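Long-range contacts in substrate binding periplasmic protein (Ralstonia solanacearum, PDB 3LOP), which probably binds leucine in the periplasm between the two lobes of a type I periplasmic binding protein fold: residues Q56-V62 with A84-L89; I121-Q127 with P338-I343; E128-M132 with Y342-G346. All coordinates share one frame; numbering follows the deposited sequence.

Contact 1 of 3, residues Q56-V62 with A84-L89; sequences QKIEQTV and ANVEAL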
loop_
_atom_site.group_PDB
_atom_site.type_symbol
_atom_site.label_atom_id
_atom_site.label_comp_id
_atom_site.label_asym_id
_atom_site.label_seq_id
_atom_site.Cartn_x
_atom_site.Cartn_y
_atom_site.Cartn_z
ATOM N N GLN A 56 -6.612 4.165 -12.121
ATOM C CA GLN A 56 -7.273 4.239 -10.818
ATOM C C GLN A 56 -8.751 4.601 -10.956
ATOM O O GLN A 56 -9.383 5.057 -10.004
ATOM C CB GLN A 56 -6.593 5.216 -9.847
ATOM C CG GLN A 56 -6.925 4.833 -8.393
ATOM C CD GLN A 56 -6.583 5.886 -7.360
ATOM O OE1 GLN A 56 -6.832 7.079 -7.555
ATOM N NE2 GLN A 56 -6.042 5.445 -6.236
ATOM N N LYS A 57 -9.298 4.402 -12.150
ATOM C CA LYS A 57 -10.712 4.665 -12.380
ATOM C C LYS A 57 -11.451 3.432 -11.875
ATOM O O LYS A 57 -11.201 2.318 -12.326
ATOM C CB LYS A 57 -10.982 4.885 -13.867
ATOM C CG LYS A 57 -10.360 6.161 -14.404
ATOM C CD LYS A 57 -10.626 6.337 -15.888
ATOM C CE LYS A 57 -10.046 7.653 -16.385
ATOM N NZ LYS A 57 -10.336 7.882 -17.822
ATOM N N ILE A 58 -12.355 3.637 -10.924
ATOM C CA ILE A 58 -13.097 2.538 -10.319
ATOM C C ILE A 58 -13.745 1.575 -11.314
ATOM O O ILE A 58 -13.585 0.355 -11.199
ATOM C CB ILE A 58 -14.170 3.085 -9.357
ATOM C CG1 ILE A 58 -13.498 3.966 -8.300
ATOM C CG2 ILE A 58 -14.908 1.936 -8.678
ATOM C CD1 ILE A 58 -14.466 4.762 -7.460
ATOM N N GLU A 59 -14.473 2.114 -12.287
ATOM C CA GLU A 59 -15.133 1.273 -13.278
ATOM C C GLU A 59 -14.139 0.511 -14.147
ATOM O O GLU A 59 -14.425 -0.605 -14.587
ATOM C CB GLU A 59 -16.048 2.110 -14.177
ATOM C CG GLU A 59 -17.247 2.719 -13.471
ATOM C CD GLU A 59 -18.222 3.365 -14.441
ATOM O OE1 GLU A 59 -18.761 2.645 -15.309
ATOM O OE2 GLU A 59 -18.449 4.591 -14.339
ATOM N N GLN A 60 -12.979 1.110 -14.399
ATOM C CA GLN A 60 -11.973 0.457 -15.230
ATOM C C GLN A 60 -11.293 -0.682 -14.474
ATOM O O GLN A 60 -10.884 -1.667 -15.080
ATOM C CB GLN A 60 -10.932 1.465 -15.717
ATOM C CG GLN A 60 -10.098 0.949 -16.884
ATOM C CD GLN A 60 -10.952 0.557 -18.084
ATOM O OE1 GLN A 60 -11.703 1.374 -18.619
ATOM N NE2 GLN A 60 -10.840 -0.697 -18.510
ATOM N N THR A 61 -11.171 -0.555 -13.155
ATOM C CA THR A 61 -10.567 -1.627 -12.369
ATOM C C THR A 61 -11.492 -2.837 -12.500
ATOM O O THR A 61 -11.045 -3.963 -12.734
ATOM C CB THR A 61 -10.446 -1.250 -10.872
ATOM O OG1 THR A 61 -9.586 -0.112 -10.728
ATOM C CG2 THR A 61 -9.873 -2.420 -10.071
ATOM N N VAL A 62 -12.790 -2.585 -12.355
ATOM C CA VAL A 62 -13.793 -3.637 -12.466
ATOM C C VAL A 62 -13.725 -4.306 -13.837
ATOM O O VAL A 62 -13.659 -5.530 -13.930
ATOM C CB VAL A 62 -15.216 -3.075 -12.241
ATOM C CG1 VAL A 62 -16.260 -4.111 -12.628
ATOM C CG2 VAL A 62 -15.392 -2.679 -10.781
ATOM N N ALA A 84 -11.432 2.647 -2.925
ATOM C CA ALA A 84 -12.683 2.645 -3.679
ATOM C C ALA A 84 -12.661 1.595 -4.785
ATOM O O ALA A 84 -13.676 0.959 -5.068
ATOM C CB ALA A 84 -12.946 4.031 -4.280
ATOM N N ASN A 85 -11.499 1.411 -5.402
ATOM C CA ASN A 85 -11.358 0.445 -6.482
ATOM C C ASN A 85 -11.557 -0.985 -5.993
ATOM O O ASN A 85 -12.290 -1.758 -6.604
ATOM C CB ASN A 85 -9.982 0.595 -7.140
ATOM C CG ASN A 85 -9.776 1.976 -7.739
ATOM O OD1 ASN A 85 -9.775 2.149 -8.961
ATOM N ND2 ASN A 85 -9.610 2.969 -6.877
ATOM N N VAL A 86 -10.914 -1.336 -4.886
ATOM C CA VAL A 86 -11.059 -2.681 -4.358
ATOM C C VAL A 86 -12.470 -2.903 -3.824
ATOM O O VAL A 86 -13.044 -3.971 -4.016
ATOM C CB VAL A 86 -10.044 -2.964 -3.239
ATOM C CG1 VAL A 86 -10.264 -4.368 -2.687
ATOM C CG2 VAL A 86 -8.629 -2.828 -3.781
ATOM N N GLU A 87 -13.033 -1.899 -3.160
ATOM C CA GLU A 87 -14.382 -2.049 -2.627
ATOM C C GLU A 87 -15.389 -2.280 -3.752
ATOM O O GLU A 87 -16.398 -2.956 -3.550
ATOM C CB GLU A 87 -14.765 -0.835 -1.768
ATOM C CG GLU A 87 -13.909 -0.719 -0.507
ATOM C CD GLU A 87 -14.366 0.369 0.450
ATOM O OE1 GLU A 87 -15.036 1.324 0.007
ATOM O OE2 GLU A 87 -14.036 0.276 1.652
ATOM N N ALA A 88 -15.110 -1.740 -4.937
ATOM C CA ALA A 88 -16.001 -1.944 -6.077
ATOM C C ALA A 88 -15.879 -3.397 -6.543
ATOM O O ALA A 88 -16.873 -4.036 -6.888
ATOM C CB ALA A 88 -15.647 -0.988 -7.214
ATOM N N LEU A 89 -14.659 -3.928 -6.552
ATOM C CA LEU A 89 -14.464 -5.318 -6.956
ATOM C C LEU A 89 -15.240 -6.237 -6.020
ATOM O O LEU A 89 -15.791 -7.251 -6.447
ATOM C CB LEU A 89 -12.982 -5.700 -6.914
ATOM C CG LEU A 89 -12.061 -5.058 -7.951
ATOM C CD1 LEU A 89 -10.616 -5.458 -7.673
ATOM C CD2 LEU A 89 -12.475 -5.497 -9.345
#

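Contact 2 of 3, residues I121-Q127 with P338-I343; sequences IKASYQQ and PGSHYI. With LEU (leucine), chain B.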
loop_
_atom_site.group_PDB
_atom_site.type_symbol
_atom_site.label_atom_id
_atom_site.label_comp_id
_atom_site.label_asym_id
_atom_site.label_seq_id
_atom_site.Cartn_x
_atom_site.Cartn_y
_atom_site.Cartn_z
ATOM N N ILE A 121 -2.329 -8.151 3.336
ATOM C CA ILE A 121 -1.068 -8.536 3.950
ATOM C C ILE A 121 -0.613 -7.521 4.995
ATOM O O ILE A 121 -0.485 -7.845 6.173
ATOM C CB ILE A 121 0.043 -8.689 2.886
ATOM C CG1 ILE A 121 -0.269 -9.885 1.980
ATOM C CG2 ILE A 121 1.401 -8.856 3.560
ATOM C CD1 ILE A 121 0.716 -10.067 0.830
ATOM N N LYS A 122 -0.394 -6.285 4.567
ATOM C CA LYS A 122 0.094 -5.262 5.482
ATOM C C LYS A 122 -0.863 -4.844 6.593
ATOM O O LYS A 122 -2.089 -4.937 6.456
ATOM C CB LYS A 122 0.540 -4.028 4.692
ATOM C CG LYS A 122 -0.571 -3.245 4.027
ATOM C CD LYS A 122 0.002 -2.405 2.889
ATOM C CE LYS A 122 -1.027 -1.461 2.290
ATOM N NZ LYS A 122 -1.139 -0.198 3.077
ATOM N N ALA A 123 -0.280 -4.400 7.705
ATOM C CA ALA A 123 -1.054 -3.923 8.844
ATOM C C ALA A 123 -1.990 -2.852 8.293
ATOM O O ALA A 123 -1.632 -2.127 7.363
ATOM C CB ALA A 123 -0.125 -3.337 9.902
ATOM N N SER A 124 -3.181 -2.758 8.878
ATOM C CA SER A 124 -4.224 -1.835 8.427
ATOM C C SER A 124 -4.022 -0.348 8.700
ATOM O O SER A 124 -3.178 0.049 9.501
ATOM C CB SER A 124 -5.554 -2.246 9.049
ATOM O OG SER A 124 -5.586 -1.871 10.419
ATOM N N TYR A 125 -4.831 0.472 8.033
ATOM C CA TYR A 125 -4.779 1.916 8.226
ATOM C C TYR A 125 -5.136 2.259 9.666
ATOM O O TYR A 125 -4.561 3.178 10.251
ATOM C CB TYR A 125 -5.764 2.648 7.306
ATOM C CG TYR A 125 -5.389 2.679 5.845
ATOM C CD1 TYR A 125 -4.057 2.624 5.439
ATOM C CD2 TYR A 125 -6.371 2.832 4.867
ATOM C CE1 TYR A 125 -3.711 2.723 4.092
ATOM C CE2 TYR A 125 -6.039 2.932 3.523
ATOM C CZ TYR A 125 -4.707 2.877 3.142
ATOM O OH TYR A 125 -4.364 2.966 1.817
ATOM N N GLN A 126 -6.091 1.529 10.238
ATOM C CA GLN A 126 -6.490 1.797 11.615
ATOM C C GLN A 126 -5.326 1.537 12.567
ATOM O O GLN A 126 -5.135 2.273 13.530
ATOM C CB GLN A 126 -7.691 0.938 12.012
ATOM C CG GLN A 126 -8.325 1.352 13.344
ATOM C CD GLN A 126 -8.798 2.797 13.343
ATOM O OE1 GLN A 126 -9.604 3.199 12.501
ATOM N NE2 GLN A 126 -8.300 3.587 14.291
ATOM N N GLN A 127 -4.546 0.494 12.297
ATOM C CA GLN A 127 -3.395 0.202 13.141
ATOM C C GLN A 127 -2.385 1.338 13.018
ATOM O O GLN A 127 -1.792 1.754 14.012
ATOM C CB GLN A 127 -2.733 -1.118 12.739
ATOM C CG GLN A 127 -3.572 -2.355 13.006
ATOM C CD GLN A 127 -2.815 -3.632 12.693
ATOM O OE1 GLN A 127 -1.958 -4.068 13.466
ATOM N NE2 GLN A 127 -3.111 -4.227 11.545
ATOM N N PRO A 338 -5.210 -8.606 9.110
ATOM C CA PRO A 338 -4.232 -8.649 8.018
ATOM C C PRO A 338 -3.263 -9.811 8.219
ATOM O O PRO A 338 -3.011 -10.230 9.350
ATOM C CB PRO A 338 -3.526 -7.300 8.128
ATOM C CG PRO A 338 -4.585 -6.407 8.719
ATOM C CD PRO A 338 -5.188 -7.294 9.782
ATOM N N GLY A 339 -2.722 -10.319 7.116
ATOM C CA GLY A 339 -1.785 -11.424 7.197
ATOM C C GLY A 339 -0.556 -11.121 8.035
ATOM O O GLY A 339 -0.052 -11.989 8.746
ATOM N N SER A 340 -0.068 -9.888 7.943
ATOM C CA SER A 340 1.107 -9.468 8.693
ATOM C C SER A 340 0.724 -8.645 9.908
ATOM O O SER A 340 -0.123 -7.758 9.821
ATOM C CB SER A 340 2.036 -8.639 7.807
ATOM O OG SER A 340 3.037 -8.006 8.588
ATOM N N HIS A 341 1.353 -8.943 11.040
ATOM C CA HIS A 341 1.088 -8.208 12.268
ATOM C C HIS A 341 2.195 -7.188 12.524
ATOM O O HIS A 341 2.223 -6.539 13.570
ATOM C CB HIS A 341 0.980 -9.172 13.456
ATOM C CG HIS A 341 2.179 -10.049 13.639
ATOM N ND1 HIS A 341 3.454 -9.545 13.765
ATOM C CD2 HIS A 341 2.293 -11.394 13.740
ATOM C CE1 HIS A 341 4.303 -10.543 13.936
ATOM N NE2 HIS A 341 3.625 -11.675 13.925
ATOM N N TYR A 342 3.098 -7.039 11.558
ATOM C CA TYR A 342 4.210 -6.103 11.695
ATOM C C TYR A 342 3.850 -4.640 11.486
ATOM O O TYR A 342 3.237 -4.266 10.483
ATOM C CB TYR A 342 5.334 -6.451 10.715
ATOM C CG TYR A 342 6.432 -5.409 10.688
ATOM C CD1 TYR A 342 7.342 -5.300 11.739
ATOM C CD2 TYR A 342 6.522 -4.493 9.638
ATOM C CE1 TYR A 342 8.312 -4.301 11.747
ATOM C CE2 TYR A 342 7.487 -3.490 9.637
ATOM C CZ TYR A 342 8.377 -3.400 10.695
ATOM O OH TYR A 342 9.323 -2.402 10.705
ATOM N N ILE A 343 4.250 -3.809 12.440
ATOM C CA ILE A 343 4.036 -2.376 12.338
ATOM C C ILE A 343 4.898 -1.644 13.356
ATOM O O ILE A 343 4.895 -1.961 14.548
ATOM C CB ILE A 343 2.552 -1.976 12.524
ATOM C CG1 ILE A 343 2.424 -0.456 12.390
ATOM C CG2 ILE A 343 2.028 -2.457 13.871
ATOM C CD1 ILE A 343 0.997 0.043 12.355
HETATM N N LEU B . -4.271 2.148 -2.475
HETATM C CA LEU B . -4.047 3.619 -2.530
HETATM C C LEU B . -2.562 3.918 -2.579
HETATM O O LEU B . -2.215 5.030 -3.024
HETATM C CB LEU B . -4.658 4.267 -1.300
HETATM C CG LEU B . -6.065 3.696 -1.167
HETATM C CD1 LEU B . -6.394 3.455 0.238
HETATM C CD2 LEU B . -7.041 4.605 -1.797
HETATM O OXT LEU B . -1.771 3.038 -2.169
HETATM O O HOH W 1 2.602 -5.290 8.129
#

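Contact 3 of 3, residues E128-M132 with Y342-G346; sequences EIDKM and YIELG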
loop_
_atom_site.group_PDB
_atom_site.type_symbol
_atom_site.label_atom_id
_atom_site.label_comp_id
_atom_site.label_asym_id
_atom_site.label_seq_id
_atom_site.Cartn_x
_atom_site.Cartn_y
_atom_site.Cartn_z
ATOM N N GLU A 128 -2.193 1.832 11.796
ATOM C CA GLU A 128 -1.265 2.932 11.541
ATOM C C GLU A 128 -1.720 4.185 12.287
ATOM O O GLU A 128 -0.927 4.846 12.963
ATOM C CB GLU A 128 -1.209 3.263 10.046
ATOM C CG GLU A 128 -0.562 2.218 9.152
ATOM C CD GLU A 128 -0.461 2.701 7.713
ATOM O OE1 GLU A 128 0.079 3.807 7.502
ATOM O OE2 GLU A 128 -0.918 1.984 6.797
ATOM N N ILE A 129 -3.003 4.504 12.152
ATOM C CA ILE A 129 -3.580 5.679 12.789
ATOM C C ILE A 129 -3.503 5.593 14.310
ATOM O O ILE A 129 -3.099 6.551 14.971
ATOM C CB ILE A 129 -5.042 5.880 12.328
ATOM C CG1 ILE A 129 -5.056 6.220 10.834
ATOM C CG2 ILE A 129 -5.705 6.987 13.135
ATOM C CD1 ILE A 129 -6.439 6.268 10.211
ATOM N N ASP A 130 -3.879 4.447 14.869
ATOM C CA ASP A 130 -3.812 4.280 16.317
ATOM C C ASP A 130 -2.399 4.550 16.819
ATOM O O ASP A 130 -2.193 5.328 17.750
ATOM C CB ASP A 130 -4.210 2.856 16.725
ATOM C CG ASP A 130 -5.700 2.612 16.626
ATOM O OD1 ASP A 130 -6.475 3.584 16.754
ATOM O OD2 ASP A 130 -6.099 1.442 16.439
ATOM N N LYS A 131 -1.420 3.909 16.194
ATOM C CA LYS A 131 -0.035 4.069 16.614
ATOM C C LYS A 131 0.486 5.501 16.484
ATOM O O LYS A 131 1.055 6.042 17.431
ATOM C CB LYS A 131 0.859 3.107 15.826
ATOM C CG LYS A 131 2.093 2.638 16.588
ATOM C CD LYS A 131 2.808 1.524 15.838
ATOM C CE LYS A 131 4.006 1.006 16.616
ATOM N NZ LYS A 131 3.607 0.445 17.935
HETATM N N MSE A 132 0.281 6.118 15.323
HETATM C CA MSE A 132 0.759 7.483 15.096
HETATM C C MSE A 132 0.033 8.549 15.908
HETATM O O MSE A 132 0.666 9.436 16.481
HETATM C CB MSE A 132 0.660 7.853 13.613
HETATM C CG MSE A 132 1.688 7.184 12.726
HETATM SE SE MSE A 132 1.601 7.850 10.909
HETATM C CE MSE A 132 0.277 6.631 10.209
ATOM N N TYR A 342 3.098 -7.039 11.558
ATOM C CA TYR A 342 4.210 -6.103 11.695
ATOM C C TYR A 342 3.850 -4.640 11.486
ATOM O O TYR A 342 3.237 -4.266 10.483
ATOM C CB TYR A 342 5.334 -6.451 10.715
ATOM C CG TYR A 342 6.432 -5.409 10.688
ATOM C CD1 TYR A 342 7.342 -5.300 11.739
ATOM C CD2 TYR A 342 6.522 -4.493 9.638
ATOM C CE1 TYR A 342 8.312 -4.301 11.747
ATOM C CE2 TYR A 342 7.487 -3.490 9.637
ATOM C CZ TYR A 342 8.377 -3.400 10.695
ATOM O OH TYR A 342 9.323 -2.402 10.705
ATOM N N ILE A 343 4.250 -3.809 12.440
ATOM C CA ILE A 343 4.036 -2.376 12.338
ATOM C C ILE A 343 4.898 -1.644 13.356
ATOM O O ILE A 343 4.895 -1.961 14.548
ATOM C CB ILE A 343 2.552 -1.976 12.524
ATOM C CG1 ILE A 343 2.424 -0.456 12.390
ATOM C CG2 ILE A 343 2.028 -2.457 13.871
ATOM C CD1 ILE A 343 0.997 0.043 12.355
ATOM N N GLU A 344 5.663 -0.680 12.862
ATOM C CA GLU A 344 6.532 0.119 13.710
ATOM C C GLU A 344 6.450 1.550 13.215
ATOM O O GLU A 344 6.017 1.802 12.091
ATOM C CB GLU A 344 7.985 -0.369 13.624
ATOM C CG GLU A 344 8.202 -1.802 14.089
ATOM C CD GLU A 344 9.664 -2.221 14.040
ATOM O OE1 GLU A 344 10.310 -2.020 12.990
ATOM O OE2 GLU A 344 10.166 -2.758 15.050
ATOM N N LEU A 345 6.846 2.493 14.056
ATOM C CA LEU A 345 6.821 3.884 13.645
ATOM C C LEU A 345 8.175 4.241 13.057
ATOM O O LEU A 345 9.194 3.620 13.383
ATOM C CB LEU A 345 6.496 4.792 14.835
ATOM C CG LEU A 345 5.086 4.630 15.417
ATOM C CD1 LEU A 345 4.910 5.566 16.601
ATOM C CD2 LEU A 345 4.044 4.933 14.346
ATOM N N GLY A 346 8.174 5.230 12.173
ATOM C CA GLY A 346 9.402 5.663 11.540
ATOM C C GLY A 346 9.370 7.151 11.267
ATOM O O GLY A 346 8.339 7.802 11.446
#

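Contact 1 of 3, residues Q56-V62 with A84-L89
Asn85 of helix 83-91 reaches across to the start of helix 58-71, and its amide settles between the carbonyl of Gln56 and the side chain of Thr61. CG of Asn85 stands beside its own backbone N (chi1 -61°), which carries the amide across Thr61 at about a right angle. The amide atom modelled as OD1 of Asn85 is 2.9 Å from Thr61 OG1. Gln56 O accepts a hydrogen bond from Arg180, which follows a strand of the other lobe. The residue that flanks Asn85 thus has a link across the cleft.

Ile58 supplies the apolar half of the interface. Its two branches divide over successive turns of the facing helix: CD1 of Ile58 meets Ala84 CB at 3.6 Å, while Ile58 CG2 presses on Ala88 CB at 3.4 Å, a tight fit for two methyl groups. One turn further on, Val62 CG2 approaches the same Ala88 CB at 4.0 Å, and Thr61 CG2 lies 3.9 Å from Leu89 CD1. Thr61 therefore turns its hydroxyl to the amide and its methyl to the leucine.

Small residues at 84 and 88 let the axes of the two short segments pass 8.6 Å apart, inclined by 47°. Val94 of helix 94-98 touches both Val62 and Leu89 at the far end. Strand 74-78 separates the two helices in sequence, and they pack side by side on one face of the parallel sheet. Gly82 and Thr83, just ahead of Ala84, line the leucine pocket. This is the neighbouring-helix packing of a Rossmann-like alpha/beta lobe, with strand order 2-1-3-4-5.

Contact 2 of 3, residues I121-Q127 with P338-I343
Ser340 N donates to Ile121 O between the two segments at 2.7 Å, with an N-H...O angle of 152° and the donor in the carbonyl plane. Beside this bond, Pro338 lays CB 3.2 Å from Lys122 O, and Ala123 CB rests 4.0 Å from Ile343 CB. Farther along, Ile343 CD1 reaches Gln127 CB at 3.9 Å, since CG1 of Ile343 lies anti to the backbone N (chi1 -180°).

A bridging water completes the junction. It accepts from Ala123 N and from Ser340 OG (2.8 Å from the water) and donates to Tyr342 O. Ser340 OG in turn accepts from Tyr342 N at 3.1 Å, an ST turn that fixes the hydroxyl and so the water. On the other side, Ser124 OG caps helix 125-138 through Gln127 N.

Lys122 and Tyr125 belong to the magnesium site, and Tyr125 is also one of the residues of the leucine pocket. The chain crosses between lobes here, as in the hinge of type I binding proteins. One direct bond and one three-way water satisfy the backbone groups of Ile121, Ala123, Ser340 and Tyr342 that face the join, and Gly339 is tied to Pro120 by a further backbone bond.

Contact 3 of 3, residues E128-M132 with Y342-G346
Lys131 lays its aliphatic chain over Leu345, crossing it at a slant. CG of Lys131 is 3.8 Å from Leu345 CD2, and Lys131 CD is 3.9 Å from Leu345 CG. The chain runs extended through CD and bends only at its last torsion (chi4 61°). Before that bend, CE comes 3.7 Å from Ile343 O and close to Glu344 CA. The lysine therefore meets the strand with its methylenes, and its length spans Ile343 to Leu345.

Leu345 serves two residues of the helix. Besides Lys131, its CD2 presses on CG of Met132, a selenomethionine, at 3.6 Å. Met132 also touches Ala251 of the adjacent strand 249-252 and Phe201 of the parallel-sheet strand 199-203, so it joins the helix to both sheets. At the other end of the interface Ile343 pushes CD1 against the helix backbone, 3.7 Å from Glu128 N, with the same Ile343 CD1 4.2 Å from Glu128 CG. The carboxylate of Glu128 is held elsewhere, by a hydrogen bond from Ser229 to OE2.

The extended chain from Ile343 into strand 344-348 alternates: Ile343 and Leu345 turn their side chains to helix 125-138, whereas Glu344 between them points the other way. There Tyr342 OH donates to Glu344 OE1 at 2.5 Å, a short bond that arrives on the anti side and 34° out of the carboxylate plane. Backbone bonds tie strand 344-348 to strand 249-252 on one side and to 354-356 on the other, placing it in the middle of a small antiparallel sheet.

No hydrogen bond joins helix and strand here. Their cohesion comes from methylene and methyl contacts, while the acidic groups find partners on other sides, which implies an interface held by shape more than by charge.

In the fold
Contact 1 closes early in the chain, within the lobe built on the five-stranded parallel sheet. Contacts 2 and 3 pair the following region with the C-terminal part, more than 200 residues later. Contact 1 lies with its centre about 22 Å from that of contact 2 and 27 Å from that of contact 3, on the opposite side of the chain's centre from contact 3. Contacts 2 and 3 touch, their centres about 9 Å apart, and share helix 125-138 together with Tyr342 and Ile343. The interlobe crossing of contact 2 thus runs directly into the second lobe at contact 3, with the leucine pocket between the lobes.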